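PDB 7C7D: alpha-1,3-glucanase from Streptomyces thermodiastaticus, which hydrolyses the alpha-1,3-glucosidic linkages of alpha-1,3-glucan as a thermostable glycoside hydrolase of family GH87. Local coordinates for residues S88-V93 with D424-G429; G81-E86 with H159-N164. One frame throughout, in Å; residues are numbered along the deposited sequence.

Interaction 1 of 2, residues S88-V93 with D424-G429. With CA (calcium ion), chain C.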
loop_
_atom_site.group_PDB
_atom_site.type_symbol
_atom_site.label_atom_id
_atom_site.label_comp_id
_atom_site.label_asym_id
_atom_site.label_seq_id
_atom_site.Cartn_x
_atom_site.Cartn_y
_atom_site.Cartn_z
ATOM N N SER A 88 5.936 -6.757 -9.099
ATOM C CA SER A 88 6.000 -5.418 -9.672
ATOM C C SER A 88 6.262 -5.527 -11.170
ATOM O O SER A 88 7.163 -6.251 -11.601
ATOM C CB SER A 88 7.135 -4.654 -8.988
ATOM O OG SER A 88 7.132 -3.285 -9.349
ATOM N N GLY A 89 5.461 -4.823 -11.971
ATOM C CA GLY A 89 5.570 -4.956 -13.411
ATOM C C GLY A 89 5.060 -6.261 -13.973
ATOM O O GLY A 89 5.204 -6.495 -15.179
ATOM N N ARG A 90 4.486 -7.126 -13.137
ATOM C CA ARG A 90 3.989 -8.442 -13.528
ATOM C C ARG A 90 5.092 -9.354 -14.041
ATOM O O ARG A 90 4.807 -10.339 -14.728
ATOM C CB ARG A 90 2.826 -8.367 -14.526
ATOM C CG ARG A 90 1.781 -7.341 -14.164
ATOM C CD ARG A 90 1.182 -7.564 -12.766
ATOM N NE ARG A 90 0.189 -6.521 -12.540
ATOM C CZ ARG A 90 -0.967 -6.668 -11.907
ATOM N NH1 ARG A 90 -1.295 -7.828 -11.345
ATOM N NH2 ARG A 90 -1.801 -5.635 -11.851
ATOM N N GLN A 91 6.346 -9.028 -13.726
ATOM C CA GLN A 91 7.494 -9.781 -14.205
ATOM C C GLN A 91 8.534 -9.869 -13.101
ATOM O O GLN A 91 8.627 -8.992 -12.242
ATOM C CB GLN A 91 8.131 -9.121 -15.428
ATOM C CG GLN A 91 7.223 -9.059 -16.627
ATOM C CD GLN A 91 7.729 -8.065 -17.635
ATOM O OE1 GLN A 91 8.527 -8.401 -18.502
ATOM N NE2 GLN A 91 7.285 -6.818 -17.510
ATOM N N ALA A 92 9.324 -10.937 -13.142
ATOM C CA ALA A 92 10.398 -11.157 -12.185
ATOM C C ALA A 92 11.414 -12.072 -12.854
ATOM O O ALA A 92 11.227 -12.501 -13.995
ATOM C CB ALA A 92 9.850 -11.758 -10.882
ATOM N N VAL A 93 12.488 -12.384 -12.137
ATOM C CA VAL A 93 13.559 -13.219 -12.673
ATOM C C VAL A 93 13.793 -14.376 -11.712
ATOM O O VAL A 93 14.157 -14.159 -10.549
ATOM C CB VAL A 93 14.854 -12.424 -12.895
ATOM C CG1 VAL A 93 15.942 -13.341 -13.412
ATOM C CG2 VAL A 93 14.619 -11.277 -13.881
ATOM N N ASP A 424 -0.098 -1.863 -10.070
ATOM C CA ASP A 424 -0.155 -3.325 -10.022
ATOM C C ASP A 424 -1.091 -3.831 -8.919
ATOM O O ASP A 424 -0.657 -4.384 -7.905
ATOM C CB ASP A 424 1.248 -3.921 -9.851
ATOM C CG ASP A 424 2.105 -3.746 -11.079
ATOM O OD1 ASP A 424 1.628 -4.081 -12.178
ATOM O OD2 ASP A 424 3.254 -3.266 -10.945
ATOM N N THR A 425 -2.388 -3.658 -9.149
ATOM C CA THR A 425 -3.388 -4.215 -8.247
ATOM C C THR A 425 -3.988 -5.501 -8.815
ATOM O O THR A 425 -3.778 -5.875 -9.970
ATOM C CB THR A 425 -4.479 -3.185 -7.910
ATOM O OG1 THR A 425 -5.180 -2.806 -9.099
ATOM C CG2 THR A 425 -3.868 -1.941 -7.281
ATOM N N ASN A 426 -4.772 -6.173 -7.976
ATOM C CA ASN A 426 -5.179 -7.537 -8.272
ATOM C C ASN A 426 -6.668 -7.750 -8.050
ATOM O O ASN A 426 -7.417 -6.788 -7.857
ATOM C CB ASN A 426 -4.339 -8.500 -7.441
ATOM C CG ASN A 426 -2.899 -8.495 -7.882
ATOM O OD1 ASN A 426 -2.594 -8.950 -8.978
ATOM N ND2 ASN A 426 -2.009 -7.961 -7.046
ATOM N N ALA A 427 -7.096 -9.008 -8.087
ATOM C CA ALA A 427 -8.513 -9.314 -8.012
ATOM C C ALA A 427 -9.108 -8.760 -6.728
ATOM O O ALA A 427 -8.465 -8.724 -5.673
ATOM C CB ALA A 427 -8.728 -10.826 -8.078
ATOM N N LEU A 428 -10.351 -8.324 -6.837
ATOM C CA LEU A 428 -11.238 -7.856 -5.775
ATOM C C LEU A 428 -11.148 -6.351 -5.578
ATOM O O LEU A 428 -11.877 -5.819 -4.735
ATOM C CB LEU A 428 -11.110 -8.592 -4.425
ATOM C CG LEU A 428 -11.249 -10.116 -4.502
ATOM C CD1 LEU A 428 -11.087 -10.743 -3.126
ATOM C CD2 LEU A 428 -12.582 -10.514 -5.110
ATOM N N GLY A 429 -10.312 -5.645 -6.340
ATOM C CA GLY A 429 -10.218 -4.206 -6.186
ATOM C C GLY A 429 -9.846 -3.426 -7.428
ATOM O O GLY A 429 -9.789 -3.965 -8.534
HETATM CA CA CA C . 9.447 -6.934 -11.404
HETATM O O HOH W 1 4.712 -1.981 -9.046
#
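Ser88 meets Asp424 through a water: its OG, anti to the backbone N (chi1 -171°), accepts one hydrogen of water 1, and the other goes to Asp424 OD2. The carbonyl O of Ser88 serves a different partner, the calcium ion, at 2.4 Å. One residue on, Gly89 N gives a nearly straight hydrogen bond to Asp424 OD2 (2.9 Å), coming in from above the carboxylate plane. Gly89 O in turn receives Gln91 NE2.

Arg90 does most of the reaching. Its chain bends at chi2 (-57°), and the Arg90 and Asp424 side chains slide past each other in opposite directions, guanidinium and carboxylate planes nearly perpendicular. Arg90 NE makes the salt bridge to Asp424 OD1 at 2.9 Å, a bent bond that leaves the guanidinium plane and meets the oxygen from above the carboxylate; CB of Asp424 lies over one face of the group. At the edge the fit is flatter: Arg90 NH2 donates to Thr425 O at 2.7 Å, close to the guanidinium plane, while NH1 makes a weak bond to Asn426 OD1. NH2 also donates to Arg459 O, and together these bonds should restrict the turning of the planar head. Asp424 OD1 also forms a salt bridge with Arg459 NE, and Asn426 ND2 is taken by Gln400 OE1 and Pro401 O. Gln91 then returns its backbone O to the calcium at 2.4 Å, where Glu63, Glu65 and Asp191 also bind.

From Ala92 the chain becomes strand 92-95, which runs antiparallel between strands 72-74 and 188-196 of the N-terminal domain. Residues 424-429 instead follow strand 415-423 in the parallel beta-helix, and Asp424 bonds through its backbone to Val458 at the end of the next parallel strand, 449-458.

Interaction 2 of 2, residues G81-E86 with H159-N164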
loop_
_atom_site.group_PDB
_atom_site.type_symbol
_atom_site.label_atom_id
_atom_site.label_comp_id
_atom_site.label_asym_id
_atom_site.label_seq_id
_atom_site.Cartn_x
_atom_site.Cartn_y
_atom_site.Cartn_z
ATOM N N GLY A 81 -3.636 -15.340 -8.739
ATOM C CA GLY A 81 -3.008 -16.438 -8.043
ATOM C C GLY A 81 -1.700 -16.926 -8.624
ATOM O O GLY A 81 -1.110 -17.858 -8.066
ATOM N N THR A 82 -1.224 -16.337 -9.718
ATOM C CA THR A 82 0.061 -16.721 -10.283
ATOM C C THR A 82 1.194 -15.918 -9.654
ATOM O O THR A 82 1.013 -14.786 -9.197
ATOM C CB THR A 82 0.082 -16.523 -11.803
ATOM O OG1 THR A 82 -0.061 -15.129 -12.115
ATOM C CG2 THR A 82 -1.032 -17.337 -12.475
ATOM N N LEU A 83 2.388 -16.512 -9.664
ATOM C CA LEU A 83 3.553 -15.834 -9.109
ATOM C C LEU A 83 3.831 -14.521 -9.831
ATOM O O LEU A 83 4.105 -13.497 -9.191
ATOM C CB LEU A 83 4.767 -16.759 -9.177
ATOM C CG LEU A 83 6.046 -16.302 -8.479
ATOM C CD1 LEU A 83 5.812 -16.022 -7.004
ATOM C CD2 LEU A 83 7.129 -17.363 -8.656
ATOM N N ALA A 84 3.756 -14.523 -11.166
ATOM C CA ALA A 84 4.034 -13.296 -11.905
ATOM C C ALA A 84 3.017 -12.200 -11.604
ATOM O O ALA A 84 3.366 -11.014 -11.621
ATOM C CB ALA A 84 4.082 -13.580 -13.404
ATOM N N SER A 85 1.761 -12.568 -11.310
ATOM C CA SER A 85 0.731 -11.546 -11.127
ATOM C C SER A 85 1.026 -10.650 -9.940
ATOM O O SER A 85 0.617 -9.483 -9.940
ATOM C CB SER A 85 -0.658 -12.176 -10.976
ATOM O OG SER A 85 -0.814 -12.828 -9.716
ATOM N N GLU A 86 1.719 -11.170 -8.925
ATOM C CA GLU A 86 2.035 -10.386 -7.738
ATOM C C GLU A 86 3.367 -9.661 -7.838
ATOM O O GLU A 86 3.751 -8.965 -6.897
ATOM C CB GLU A 86 2.009 -11.254 -6.472
ATOM C CG GLU A 86 0.608 -11.613 -5.977
ATOM C CD GLU A 86 0.589 -12.097 -4.538
ATOM O OE1 GLU A 86 1.674 -12.256 -3.950
ATOM O OE2 GLU A 86 -0.518 -12.320 -4.001
ATOM N N HIS A 159 -2.125 -16.183 -1.645
ATOM C CA HIS A 159 -1.532 -14.936 -2.103
ATOM C C HIS A 159 -0.323 -14.615 -1.232
ATOM O O HIS A 159 0.106 -15.426 -0.408
ATOM C CB HIS A 159 -2.581 -13.811 -2.145
ATOM C CG HIS A 159 -3.299 -13.594 -0.848
ATOM N ND1 HIS A 159 -4.402 -14.332 -0.474
ATOM C CD2 HIS A 159 -3.076 -12.714 0.158
ATOM C CE1 HIS A 159 -4.829 -13.914 0.705
ATOM N NE2 HIS A 159 -4.045 -12.930 1.110
ATOM N N HIS A 160 0.239 -13.423 -1.432
ATOM C CA HIS A 160 1.345 -12.942 -0.605
ATOM C C HIS A 160 2.604 -13.788 -0.829
ATOM O O HIS A 160 3.231 -14.263 0.118
ATOM C CB HIS A 160 0.933 -12.917 0.874
ATOM C CG HIS A 160 1.589 -11.853 1.691
ATOM N ND1 HIS A 160 1.272 -10.513 1.580
ATOM C CD2 HIS A 160 2.511 -11.941 2.678
ATOM C CE1 HIS A 160 1.990 -9.824 2.449
ATOM N NE2 HIS A 160 2.746 -10.667 3.131
ATOM N N PHE A 161 2.964 -13.986 -2.102
ATOM C CA PHE A 161 4.075 -14.869 -2.444
ATOM C C PHE A 161 5.433 -14.235 -2.191
ATOM O O PHE A 161 6.424 -14.956 -2.014
ATOM C CB PHE A 161 4.011 -15.249 -3.922
ATOM C CG PHE A 161 2.678 -15.779 -4.351
ATOM C CD1 PHE A 161 2.055 -16.792 -3.637
ATOM C CD2 PHE A 161 2.043 -15.266 -5.470
ATOM C CE1 PHE A 161 0.825 -17.278 -4.039
ATOM C CE2 PHE A 161 0.816 -15.740 -5.865
ATOM C CZ PHE A 161 0.205 -16.752 -5.152
ATOM N N TYR A 162 5.510 -12.910 -2.218
ATOM C CA TYR A 162 6.774 -12.201 -2.133
ATOM C C TYR A 162 7.013 -11.712 -0.712
ATOM O O TYR A 162 6.165 -11.837 0.175
ATOM C CB TYR A 162 6.813 -11.033 -3.144
ATOM C CG TYR A 162 6.811 -11.503 -4.589
ATOM C CD1 TYR A 162 5.623 -11.826 -5.230
ATOM C CD2 TYR A 162 8.006 -11.650 -5.299
ATOM C CE1 TYR A 162 5.614 -12.281 -6.538
ATOM C CE2 TYR A 162 8.016 -12.117 -6.602
ATOM C CZ TYR A 162 6.813 -12.428 -7.215
ATOM O OH TYR A 162 6.818 -12.893 -8.508
ATOM N N ASP A 163 8.194 -11.142 -0.514
ATOM C CA ASP A 163 8.676 -10.654 0.765
ATOM C C ASP A 163 9.791 -9.677 0.433
ATOM O O ASP A 163 10.310 -9.674 -0.685
ATOM C CB ASP A 163 9.218 -11.832 1.584
ATOM C CG ASP A 163 9.593 -11.449 2.982
ATOM O OD1 ASP A 163 8.783 -10.762 3.630
ATOM O OD2 ASP A 163 10.694 -11.859 3.430
ATOM N N ASN A 164 10.162 -8.849 1.406
ATOM C CA ASN A 164 11.224 -7.870 1.225
ATOM C C ASN A 164 12.334 -8.136 2.227
ATOM O O ASN A 164 12.079 -8.307 3.426
ATOM C CB ASN A 164 10.699 -6.443 1.358
ATOM C CG ASN A 164 9.896 -6.015 0.145
ATOM O OD1 ASN A 164 10.421 -5.378 -0.764
ATOM N ND2 ASN A 164 8.621 -6.396 0.111
HETATM O O HOH W 2 3.523 -10.791 -2.636
#
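Glu86 and Phe161 cross at about a right angle, Glu86 OE2 lying over one face of the ring, toward its rim, with the carboxylate plane turned 32° from the ring. The acid chain is extended beyond CG (chi2 -163°) and ends as a two-pronged acceptor for consecutive backbone amides: Glu86 OE1 takes Phe161 N at 2.8 Å from its syn side, and Glu86 OE2 takes His160 N at 2.9 Å with its syn lone pair. OE1 also accepts from water 2, which in turn receives Tyr162 N, so two successive amides directly, and a third through water, are tied to one buried carboxylate. An alanine at Glu86 would probably leave the amides of His160 and Phe161 without their carboxylate acceptor and open a gap over the Phe161 ring.

The far rim of the Phe161 ring meets the other backbone. CE2 comes up to Thr82 O edge-on, and Phe161 CZ lies 3.4 Å from Gly81 O. Leu83 crosses both aromatic side chains obliquely, its CD1 packing 3.7 Å from Phe161 CB and equally close to Tyr162 CZ. The Tyr162 hydroxyl donates to Leu83 O at 2.9 Å; that oxygen is near the plane of the phenol, whereas the hydroxyl stands well above the carbonyl plane. Beside this bond, Glu86 CB rests against Tyr162 CE1.

Thr82 OG1 accepts from Ser85 N, an ST motif at the start of the helical-angled residues 83-85, and also bonds to Thr79 O. The whole is loop-to-loop packing within the N-terminal beta domain, a carboxylate accepting from consecutive backbone amides in the loop leading into strand 163-169.

Overall arrangement
Interactions 1 and 2 are neighbours, their centres about 8 Å apart, and residues 81-86 run almost directly into 88-93. Arg90 NH1, which reaches the beta-helix in interaction 1, also lies 2.9 Å from Ser85 O of interaction 2, a probable hydrogen bond. Further packing brings Ala84 CB to 3.6 Å from Arg90 O and Ala92 CB to 4.0 Å from Tyr162 OH. Calcium is bound directly by residues 88-93, while the Tyr162 side chain is about 7 Å from it. Interaction 2 thus holds together the N-terminal domain's own loops, and interaction 1 joins that calcium-bound region to the parallel beta-helix.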